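Long-range contacts in binding domain (Hc) of Paraclostridial Mosquitocidal Protein 1 (Paraclostridium bifermentans, PDB 6HOX), which targets the toxin to host nerve cells as the receptor-binding part of a botulinum-like neurotoxin that acts specifically on Anopheles mosquitoes: residues G368-I373 and I385-M390; T348-S353 and M390-L395; K356-V361 and L412-W417. All coordinates share one frame; numbering follows the deposited sequence.

Interaction 1 (G368-I373 and I385-M390); sequences GDLKLI and IRIFEM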
loop_
_atom_site.group_PDB
_atom_site.type_symbol
_atom_site.label_atom_id
_atom_site.label_comp_id
_atom_site.label_asym_id
_atom_site.label_seq_id
_atom_site.Cartn_x
_atom_site.Cartn_y
_atom_site.Cartn_z
ATOM N N GLY A 368 -17.538 -5.452 -27.139
ATOM C CA GLY A 368 -16.551 -6.373 -26.621
ATOM C C GLY A 368 -16.640 -6.436 -25.110
ATOM O O GLY A 368 -17.583 -5.892 -24.533
ATOM N N ASP A 369 -15.667 -7.114 -24.485
ATOM C CA ASP A 369 -15.636 -7.311 -23.045
ATOM C C ASP A 369 -14.285 -6.831 -22.513
ATOM O O ASP A 369 -13.282 -6.928 -23.200
ATOM C CB ASP A 369 -15.883 -8.777 -22.675
ATOM C CG ASP A 369 -17.227 -9.293 -23.162
ATOM O OD1 ASP A 369 -17.303 -9.720 -24.326
ATOM O OD2 ASP A 369 -18.195 -9.220 -22.389
ATOM N N LEU A 370 -14.326 -6.256 -21.308
ATOM C CA LEU A 370 -13.174 -5.932 -20.493
ATOM C C LEU A 370 -13.115 -6.948 -19.360
ATOM O O LEU A 370 -14.135 -7.252 -18.746
ATOM C CB LEU A 370 -13.308 -4.523 -19.912
ATOM C CG LEU A 370 -12.648 -3.408 -20.705
ATOM C CD1 LEU A 370 -13.118 -3.449 -22.141
ATOM C CD2 LEU A 370 -12.924 -2.052 -20.061
ATOM N N LYS A 371 -11.898 -7.422 -19.089
ATOM C CA LYS A 371 -11.608 -8.284 -17.974
ATOM C C LYS A 371 -10.460 -7.659 -17.173
ATOM O O LYS A 371 -9.439 -7.288 -17.738
ATOM C CB LYS A 371 -11.258 -9.677 -18.499
ATOM C CG LYS A 371 -11.309 -10.787 -17.462
ATOM C CD LYS A 371 -11.009 -12.149 -18.041
ATOM C CE LYS A 371 -12.216 -12.752 -18.730
ATOM N NZ LYS A 371 -12.407 -14.166 -18.330
ATOM N N LEU A 372 -10.656 -7.512 -15.862
ATOM C CA LEU A 372 -9.594 -7.078 -14.983
ATOM C C LEU A 372 -8.855 -8.325 -14.489
ATOM O O LEU A 372 -9.450 -9.231 -13.886
ATOM C CB LEU A 372 -10.167 -6.238 -13.833
ATOM C CG LEU A 372 -10.377 -4.751 -14.151
ATOM C CD1 LEU A 372 -11.444 -4.558 -15.208
ATOM C CD2 LEU A 372 -10.746 -3.952 -12.908
ATOM N N ILE A 373 -7.553 -8.354 -14.763
ATOM C CA ILE A 373 -6.714 -9.524 -14.532
ATOM C C ILE A 373 -5.469 -9.111 -13.742
ATOM O O ILE A 373 -5.124 -7.934 -13.622
ATOM C CB ILE A 373 -6.310 -10.206 -15.858
ATOM C CG1 ILE A 373 -5.412 -9.292 -16.689
ATOM C CG2 ILE A 373 -7.552 -10.664 -16.613
ATOM C CD1 ILE A 373 -5.022 -9.839 -18.031
ATOM N N ILE A 385 -5.724 -4.918 -17.805
ATOM C CA ILE A 385 -7.069 -4.939 -18.329
ATOM C C ILE A 385 -7.027 -5.536 -19.733
ATOM O O ILE A 385 -6.354 -5.000 -20.613
ATOM C CB ILE A 385 -7.715 -3.540 -18.306
ATOM C CG1 ILE A 385 -7.806 -2.989 -16.878
ATOM C CG2 ILE A 385 -9.076 -3.575 -18.992
ATOM C CD1 ILE A 385 -8.463 -1.627 -16.779
ATOM N N ARG A 386 -7.728 -6.666 -19.890
ATOM C CA ARG A 386 -7.750 -7.422 -21.114
ATOM C C ARG A 386 -9.022 -7.066 -21.882
ATOM O O ARG A 386 -10.132 -7.166 -21.339
ATOM C CB ARG A 386 -7.675 -8.926 -20.844
ATOM C CG ARG A 386 -7.585 -9.773 -22.108
ATOM C CD ARG A 386 -7.022 -11.161 -21.885
ATOM N NE ARG A 386 -7.029 -11.991 -23.092
ATOM C CZ ARG A 386 -6.583 -13.256 -23.147
ATOM N NH1 ARG A 386 -6.090 -13.838 -22.061
ATOM N NH2 ARG A 386 -6.622 -13.930 -24.293
ATOM N N ILE A 387 -8.815 -6.674 -23.146
ATOM C CA ILE A 387 -9.852 -6.337 -24.107
ATOM C C ILE A 387 -10.104 -7.583 -24.965
ATOM O O ILE A 387 -9.164 -8.104 -25.582
ATOM C CB ILE A 387 -9.419 -5.157 -25.009
ATOM C CG1 ILE A 387 -8.903 -3.942 -24.229
ATOM C CG2 ILE A 387 -10.529 -4.791 -25.981
ATOM C CD1 ILE A 387 -9.892 -3.371 -23.260
ATOM N N PHE A 388 -11.363 -8.028 -24.997
ATOM C CA PHE A 388 -11.838 -9.138 -25.821
ATOM C C PHE A 388 -12.767 -8.561 -26.879
ATOM O O PHE A 388 -13.837 -8.070 -26.537
ATOM C CB PHE A 388 -12.655 -10.159 -25.023
ATOM C CG PHE A 388 -11.839 -10.968 -24.057
ATOM C CD1 PHE A 388 -11.217 -12.136 -24.465
ATOM C CD2 PHE A 388 -11.665 -10.543 -22.749
ATOM C CE1 PHE A 388 -10.437 -12.867 -23.586
ATOM C CE2 PHE A 388 -10.885 -11.279 -21.873
ATOM C CZ PHE A 388 -10.274 -12.440 -22.292
ATOM N N GLU A 389 -12.336 -8.614 -28.139
ATOM C CA GLU A 389 -13.099 -8.020 -29.230
ATOM C C GLU A 389 -12.743 -8.774 -30.507
ATOM O O GLU A 389 -11.625 -9.254 -30.668
ATOM C CB GLU A 389 -12.805 -6.520 -29.339
ATOM C CG GLU A 389 -13.802 -5.752 -30.195
ATOM C CD GLU A 389 -13.442 -5.482 -31.652
ATOM O OE1 GLU A 389 -12.260 -5.640 -32.047
ATOM O OE2 GLU A 389 -14.355 -5.074 -32.390
ATOM N N MET A 390 -13.715 -8.851 -31.413
ATOM C CA MET A 390 -13.607 -9.715 -32.576
ATOM C C MET A 390 -12.252 -9.527 -33.270
ATOM O O MET A 390 -11.561 -10.495 -33.529
ATOM C CB MET A 390 -14.740 -9.447 -33.568
ATOM C CG MET A 390 -15.118 -10.686 -34.343
ATOM S SD MET A 390 -16.812 -10.599 -34.923
ATOM C CE MET A 390 -16.979 -12.233 -35.644
HETATM O O HOH W 1 -16.388 -10.351 -26.657
#

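Interaction 2 (T348-S353 and M390-L395); sequences TLPMYS and MYRNGL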
loop_
_atom_site.group_PDB
_atom_site.type_symbol
_atom_site.label_atom_id
_atom_site.label_comp_id
_atom_site.label_asym_id
_atom_site.label_seq_id
_atom_site.Cartn_x
_atom_site.Cartn_y
_atom_site.Cartn_z
ATOM N N THR A 348 -14.673 1.495 -24.268
ATOM C CA THR A 348 -14.872 0.415 -25.235
ATOM C C THR A 348 -14.132 0.756 -26.532
ATOM O O THR A 348 -13.467 1.781 -26.629
ATOM C CB THR A 348 -16.375 0.146 -25.411
ATOM O OG1 THR A 348 -16.531 -1.095 -26.104
ATOM C CG2 THR A 348 -17.092 1.264 -26.140
ATOM N N LEU A 349 -14.210 -0.150 -27.503
ATOM C CA LEU A 349 -13.705 0.115 -28.829
ATOM C C LEU A 349 -14.860 0.618 -29.677
ATOM O O LEU A 349 -16.024 0.286 -29.432
ATOM C CB LEU A 349 -13.084 -1.148 -29.440
ATOM C CG LEU A 349 -11.707 -1.531 -28.898
ATOM C CD1 LEU A 349 -11.405 -2.997 -29.145
ATOM C CD2 LEU A 349 -10.628 -0.663 -29.493
ATOM N N PRO A 350 -14.563 1.415 -30.722
ATOM C CA PRO A 350 -15.588 1.804 -31.682
ATOM C C PRO A 350 -15.866 0.632 -32.635
ATOM O O PRO A 350 -15.038 -0.296 -32.783
ATOM C CB PRO A 350 -14.936 2.992 -32.392
ATOM C CG PRO A 350 -13.461 2.630 -32.404
ATOM C CD PRO A 350 -13.224 1.894 -31.098
ATOM N N MET A 351 -17.035 0.694 -33.273
ATOM C CA MET A 351 -17.467 -0.244 -34.276
ATOM C C MET A 351 -16.408 -0.351 -35.369
ATOM O O MET A 351 -16.030 0.657 -35.954
ATOM C CB MET A 351 -18.779 0.255 -34.882
ATOM C CG MET A 351 -19.287 -0.576 -36.023
ATOM S SD MET A 351 -20.859 0.097 -36.601
ATOM C CE MET A 351 -21.957 -0.631 -35.381
ATOM N N TYR A 352 -15.974 -1.585 -35.648
ATOM C CA TYR A 352 -14.826 -1.874 -36.514
ATOM C C TYR A 352 -14.994 -1.296 -37.933
ATOM O O TYR A 352 -14.008 -0.877 -38.572
ATOM C CB TYR A 352 -14.608 -3.385 -36.627
ATOM C CG TYR A 352 -13.373 -3.743 -37.410
ATOM C CD1 TYR A 352 -12.114 -3.632 -36.843
ATOM C CD2 TYR A 352 -13.456 -4.154 -38.730
ATOM C CE1 TYR A 352 -10.969 -3.944 -37.553
ATOM C CE2 TYR A 352 -12.319 -4.471 -39.456
ATOM C CZ TYR A 352 -11.072 -4.364 -38.867
ATOM O OH TYR A 352 -9.952 -4.673 -39.579
ATOM N N SER A 353 -16.226 -1.347 -38.440
ATOM C CA SER A 353 -16.577 -0.884 -39.795
ATOM C C SER A 353 -16.328 0.624 -39.937
ATOM O O SER A 353 -15.978 1.101 -41.019
ATOM C CB SER A 353 -18.016 -1.232 -40.115
ATOM O OG SER A 353 -18.906 -0.587 -39.208
ATOM N N MET A 390 -13.715 -8.851 -31.413
ATOM C CA MET A 390 -13.607 -9.715 -32.576
ATOM C C MET A 390 -12.252 -9.527 -33.270
ATOM O O MET A 390 -11.561 -10.495 -33.529
ATOM C CB MET A 390 -14.740 -9.447 -33.568
ATOM C CG MET A 390 -15.118 -10.686 -34.343
ATOM S SD MET A 390 -16.812 -10.599 -34.923
ATOM C CE MET A 390 -16.979 -12.233 -35.644
ATOM N N TYR A 391 -11.855 -8.279 -33.529
ATOM C CA TYR A 391 -10.668 -8.021 -34.336
ATOM C C TYR A 391 -9.516 -7.418 -33.531
ATOM O O TYR A 391 -8.442 -7.339 -34.063
ATOM C CB TYR A 391 -11.002 -7.069 -35.485
ATOM C CG TYR A 391 -12.166 -7.541 -36.314
ATOM C CD1 TYR A 391 -12.058 -8.661 -37.126
ATOM C CD2 TYR A 391 -13.387 -6.893 -36.246
ATOM C CE1 TYR A 391 -13.139 -9.112 -37.872
ATOM C CE2 TYR A 391 -14.471 -7.328 -36.987
ATOM C CZ TYR A 391 -14.349 -8.443 -37.797
ATOM O OH TYR A 391 -15.433 -8.861 -38.507
ATOM N N ARG A 392 -9.746 -6.974 -32.289
ATOM C CA ARG A 392 -8.766 -6.127 -31.600
ATOM C C ARG A 392 -8.567 -6.581 -30.145
ATOM O O ARG A 392 -8.484 -5.768 -29.228
ATOM C CB ARG A 392 -9.199 -4.664 -31.697
ATOM C CG ARG A 392 -9.149 -4.096 -33.113
ATOM C CD ARG A 392 -9.971 -2.827 -33.265
ATOM N NE ARG A 392 -11.404 -3.068 -33.153
ATOM C CZ ARG A 392 -12.337 -2.140 -33.364
ATOM N NH1 ARG A 392 -11.976 -0.905 -33.675
ATOM N NH2 ARG A 392 -13.617 -2.443 -33.269
ATOM N N ASN A 393 -8.416 -7.891 -29.951
ATOM C CA ASN A 393 -8.013 -8.436 -28.651
ATOM C C ASN A 393 -6.688 -7.800 -28.254
ATOM O O ASN A 393 -5.833 -7.626 -29.103
ATOM C CB ASN A 393 -7.819 -9.946 -28.691
ATOM C CG ASN A 393 -9.114 -10.688 -28.908
ATOM O OD1 ASN A 393 -10.153 -10.304 -28.386
ATOM N ND2 ASN A 393 -9.050 -11.750 -29.688
ATOM N N GLY A 394 -6.540 -7.456 -26.974
ATOM C CA GLY A 394 -5.270 -6.905 -26.479
ATOM C C GLY A 394 -5.304 -6.589 -24.992
ATOM O O GLY A 394 -6.276 -6.857 -24.311
ATOM N N LEU A 395 -4.193 -6.036 -24.500
ATOM C CA LEU A 395 -4.123 -5.463 -23.168
ATOM C C LEU A 395 -4.247 -3.952 -23.319
ATOM O O LEU A 395 -3.678 -3.353 -24.247
ATOM C CB LEU A 395 -2.797 -5.820 -22.482
ATOM C CG LEU A 395 -2.580 -7.298 -22.182
ATOM C CD1 LEU A 395 -1.202 -7.547 -21.569
ATOM C CD2 LEU A 395 -3.659 -7.831 -21.260
#

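Interaction 3 (K356-V361 and L412-W417); sequences KERYMV and LYSSGW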
loop_
_atom_site.group_PDB
_atom_site.type_symbol
_atom_site.label_atom_id
_atom_site.label_comp_id
_atom_site.label_asym_id
_atom_site.label_seq_id
_atom_site.Cartn_x
_atom_site.Cartn_y
_atom_site.Cartn_z
ATOM N N LYS A 356 -11.404 1.138 -37.522
ATOM C CA LYS A 356 -10.820 -0.179 -37.429
ATOM C C LYS A 356 -9.612 -0.184 -36.476
ATOM O O LYS A 356 -9.110 -1.259 -36.161
ATOM C CB LYS A 356 -10.408 -0.659 -38.826
ATOM N N GLU A 357 -9.148 1.002 -36.046
ATOM C CA GLU A 357 -7.953 1.150 -35.200
ATOM C C GLU A 357 -8.259 0.669 -33.774
ATOM O O GLU A 357 -9.408 0.467 -33.398
ATOM C CB GLU A 357 -7.468 2.602 -35.164
ATOM C CG GLU A 357 -6.628 2.996 -36.370
ATOM C CD GLU A 357 -7.412 3.130 -37.666
ATOM O OE1 GLU A 357 -8.590 3.586 -37.618
ATOM O OE2 GLU A 357 -6.851 2.766 -38.719
ATOM N N ARG A 358 -7.199 0.533 -32.972
ATOM C CA ARG A 358 -7.279 -0.105 -31.659
ATOM C C ARG A 358 -7.435 0.926 -30.530
ATOM O O ARG A 358 -7.387 0.552 -29.337
ATOM C CB ARG A 358 -6.023 -0.965 -31.477
ATOM C CG ARG A 358 -6.015 -2.216 -32.344
ATOM C CD ARG A 358 -4.678 -2.938 -32.345
ATOM N NE ARG A 358 -4.825 -4.299 -32.834
ATOM C CZ ARG A 358 -5.137 -5.362 -32.089
ATOM N NH1 ARG A 358 -5.332 -5.242 -30.787
ATOM N NH2 ARG A 358 -5.233 -6.555 -32.656
ATOM N N TYR A 359 -7.636 2.202 -30.887
ATOM C CA TYR A 359 -7.843 3.268 -29.907
ATOM C C TYR A 359 -9.196 3.092 -29.223
ATOM O O TYR A 359 -10.221 2.797 -29.867
ATOM C CB TYR A 359 -7.748 4.657 -30.549
ATOM C CG TYR A 359 -6.395 4.942 -31.131
ATOM C CD1 TYR A 359 -5.287 5.122 -30.318
ATOM C CD2 TYR A 359 -6.200 4.973 -32.500
ATOM C CE1 TYR A 359 -4.027 5.333 -30.850
ATOM C CE2 TYR A 359 -4.946 5.198 -33.049
ATOM C CZ TYR A 359 -3.857 5.382 -32.223
ATOM O OH TYR A 359 -2.623 5.601 -32.765
ATOM N N MET A 360 -9.199 3.308 -27.902
ATOM C CA MET A 360 -10.408 3.190 -27.121
ATOM C C MET A 360 -11.169 4.510 -27.212
ATOM O O MET A 360 -10.548 5.551 -27.343
ATOM C CB MET A 360 -10.113 2.878 -25.650
ATOM C CG MET A 360 -9.209 1.674 -25.441
ATOM S SD MET A 360 -9.883 0.102 -26.051
ATOM C CE MET A 360 -11.197 -0.203 -24.877
ATOM N N VAL A 361 -12.498 4.421 -27.094
ATOM C CA VAL A 361 -13.399 5.530 -27.061
ATOM C C VAL A 361 -14.303 5.358 -25.839
ATOM O O VAL A 361 -14.242 4.325 -25.169
ATOM C CB VAL A 361 -14.221 5.613 -28.371
ATOM C CG1 VAL A 361 -13.323 5.839 -29.579
ATOM C CG2 VAL A 361 -15.084 4.373 -28.575
ATOM N N LEU A 412 -5.563 5.868 -25.100
ATOM C CA LEU A 412 -5.665 4.481 -24.640
ATOM C C LEU A 412 -5.912 3.593 -25.868
ATOM O O LEU A 412 -6.619 4.011 -26.796
ATOM C CB LEU A 412 -6.805 4.355 -23.624
ATOM C CG LEU A 412 -6.497 4.747 -22.180
ATOM C CD1 LEU A 412 -6.044 6.188 -22.086
ATOM C CD2 LEU A 412 -7.724 4.530 -21.307
ATOM N N TYR A 413 -5.314 2.393 -25.884
ATOM C CA TYR A 413 -5.526 1.455 -26.989
ATOM C C TYR A 413 -5.417 -0.000 -26.513
ATOM O O TYR A 413 -4.830 -0.311 -25.450
ATOM C CB TYR A 413 -4.584 1.783 -28.156
ATOM C CG TYR A 413 -3.201 1.198 -28.064
ATOM C CD1 TYR A 413 -2.273 1.703 -27.161
ATOM C CD2 TYR A 413 -2.811 0.144 -28.878
ATOM C CE1 TYR A 413 -1.006 1.152 -27.039
ATOM C CE2 TYR A 413 -1.544 -0.412 -28.777
ATOM C CZ TYR A 413 -0.639 0.101 -27.859
ATOM O OH TYR A 413 0.623 -0.409 -27.765
ATOM N N SER A 414 -6.013 -0.897 -27.309
ATOM C CA SER A 414 -5.927 -2.338 -27.108
ATOM C C SER A 414 -4.710 -2.911 -27.846
ATOM O O SER A 414 -4.745 -3.022 -29.062
ATOM C CB SER A 414 -7.181 -3.005 -27.553
ATOM O OG SER A 414 -7.043 -4.406 -27.440
ATOM N N SER A 415 -3.661 -3.297 -27.103
ATOM C CA SER A 415 -2.404 -3.812 -27.691
ATOM C C SER A 415 -2.461 -5.337 -27.821
ATOM O O SER A 415 -2.369 -6.057 -26.827
ATOM C CB SER A 415 -1.169 -3.416 -26.904
ATOM O OG SER A 415 -0.002 -4.066 -27.436
ATOM N N GLY A 416 -2.601 -5.800 -29.069
ATOM C CA GLY A 416 -2.504 -7.212 -29.416
ATOM C C GLY A 416 -1.092 -7.722 -29.210
ATOM O O GLY A 416 -0.910 -8.818 -28.723
ATOM N N TRP A 417 -0.092 -6.888 -29.527
ATOM C CA TRP A 417 1.322 -7.261 -29.363
ATOM C C TRP A 417 1.649 -7.536 -27.885
ATOM O O TRP A 417 2.288 -8.517 -27.571
ATOM C CB TRP A 417 2.257 -6.190 -29.932
ATOM C CG TRP A 417 3.692 -6.603 -29.841
ATOM C CD1 TRP A 417 4.618 -6.172 -28.942
ATOM C CD2 TRP A 417 4.352 -7.571 -30.665
ATOM N NE1 TRP A 417 5.805 -6.819 -29.144
ATOM C CE2 TRP A 417 5.675 -7.685 -30.191
ATOM C CE3 TRP A 417 3.946 -8.379 -31.733
ATOM C CZ2 TRP A 417 6.602 -8.554 -30.760
ATOM C CZ3 TRP A 417 4.860 -9.244 -32.291
ATOM C CH2 TRP A 417 6.174 -9.322 -31.817
#

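Interaction 1 (G368-I373 and I385-M390)
Leu370 and Ile387 lie side by side on the buried face of two antiparallel strands, with Leu370 CD1 only 3.4 Å from Ile387 CD1, tighter than a usual methyl contact. The fold-back of the isoleucine chain at chi2 (-59°) puts its CD1 there. On the same face Ile385 completes the row: its CG2 meets Leu370 CG at 4.0 Å, and its CG1 lies against Leu372 CG. The other face is more polar. There Lys371 crosses Phe388, setting CB in the plane of the ring at its edge, and a bend at chi3 (-81°) turns CE back to 3.7 Å from Phe388 CE2.

Residues 369-373 and 385-388 form the two arms of a beta hairpin in the C-terminal receptor-binding subdomain, which has the beta-trefoil fold. Two hydrogen-bonded pairs, Asp369 with Phe388 and Lys371 with Arg386, hold the arms together. In the first, Phe388 N reaches Asp369 O at 2.8 Å and Asp369 N returns to Phe388 O; in the second, Arg386 N and Lys371 N exchange bonds in the same way. At the outer end Gly368 runs with a positive phi of 102°, a conformation natural to glycine, and its CA comes to 3.2 Å from Phe388 O.

One water gives a hydrogen to Asp369 OD1 at 2.6 Å and makes a weak, longer bond to Phe388 O, a loose water link between the carboxylate and the partner strand. The other carboxylate oxygen, OD2, is held by a salt bridge to Arg366. Beyond the hairpin, strand 333-339 flanks residues 369-373, Val337 touching Leu370, whereas strand 394-398 borders the second arm and packs Leu396 on Ile385.

Interaction 2 (T348-S353 and M390-L395)
The loop that leaves strand 345-348 meets the turn between strands 384-388 and 394-398 through Arg392, whose guanidinium is sandwiched between Leu349 and Tyr352. Leu349 CB sits 4.0 Å above the centre of one face of the group, and Tyr352 CD1 lies over the centre of the opposite face. The tyrosine ring stands almost upright on the guanidinium, their planes 86° apart, so a ring edge rather than its face is presented, with Arg392 NE near the plane of the ring. The arginine chain is bent where chi3 (-68°) sets NE, and Leu349 CD1 packs on Arg392 CB at 3.8 Å.

Across the contact the tip bonds to one main-chain oxygen. Arg392 NH2 donates to Pro350 O at 2.6 Å, approaching nearly along the C=O axis, and NH1 adds a weak bond to the same oxygen. Both ends of this connection belong to the beta-trefoil subdomain of the receptor-binding region, where they join two irregular loops by a buried arginine instead of strand pairing. Glu389 forms a salt bridge with NH2 and would offset the buried charge, while Glu357 O takes a further hydrogen bond from NH1.

Toward the exposed side the contact passes to a pair of tyrosines. Tyr391 CD2 lies 3.4 Å from Tyr352 CG, over the face of that ring but displaced toward its rim. The ring planes are inclined by 36°, with centroids 4.2 Å apart. On the far side of the Tyr391 ring, Met390 CB lies over its rim.

Interaction 3 (K356-V361 and L412-W417)
Arg358 runs out over Ser414, nearly every atom of its side chain meeting the serine carbonyl oxygen. Arg358 CB lies 3.4 Å from Ser414 O and also faces the ring edge of Tyr413; CG follows slightly farther off, and CD closes to 3.3 Å from the same oxygen. The chain is extended from CG to NE, and at its tip Arg358 NH1 donates back to Ser414 O at 2.9 Å. The oxygen lies in the guanidinium plane, yet the donor stands above the carbonyl plane, 47° out of it. NH1 has a second acceptor in Asn393 O. Arg358 NH1 also comes to 3.3 Å from Gly416 N at the start of helix 416-420; both are donors and do not bond, and the two carbonyl oxygens probably offset this unfavourable position for the charge.

The backbones beneath are joined by a single bridge between Tyr359 and Tyr413, which fastens the loop before strand 361-363 to the end of strand 409-415 within the beta-trefoil. Ser414 N donates to Arg358 O at 2.8 Å, and Met360 N to Leu412 O at 2.9 Å. Inward of the bridge Met360 CG packs on Leu412 CB at 4.0 Å; bends at chi2 and chi3 set SD and CE, and the side chain continues to Ile387 and Leu396. Outward, Tyr359 CD1 rests near Tyr413 CB.

Ser414 OG is bonded to Arg392 O, and Ser415, the N-cap of the short helix, uses its OG on Tyr418 N. An acetate ion, probably from the crystallisation liquor, lies about 4 Å from the Tyr359 side chain.

The three contacts cluster on one side of the chain's centre in the C-terminal, beta-trefoil part of the receptor-binding domain, with centres about 9 Å (interactions 1 and 2), 11 Å (1 and 3) and 7 Å (2 and 3) apart. Strands 384-388, 394-398 and 409-415 are successive antiparallel neighbours that connect them. Along the chain the hairpin of interaction 1 is nested within the loops closed by the other two, whose segments alternate. Ile387 is a meeting point: its N bonds to Gly394 O, and its side chain touches Leu349, Met360 and Ser414. The loop between strands 345-348 and 361-363 is held at one end by the 390-393 turn and at the other by strand 409-415.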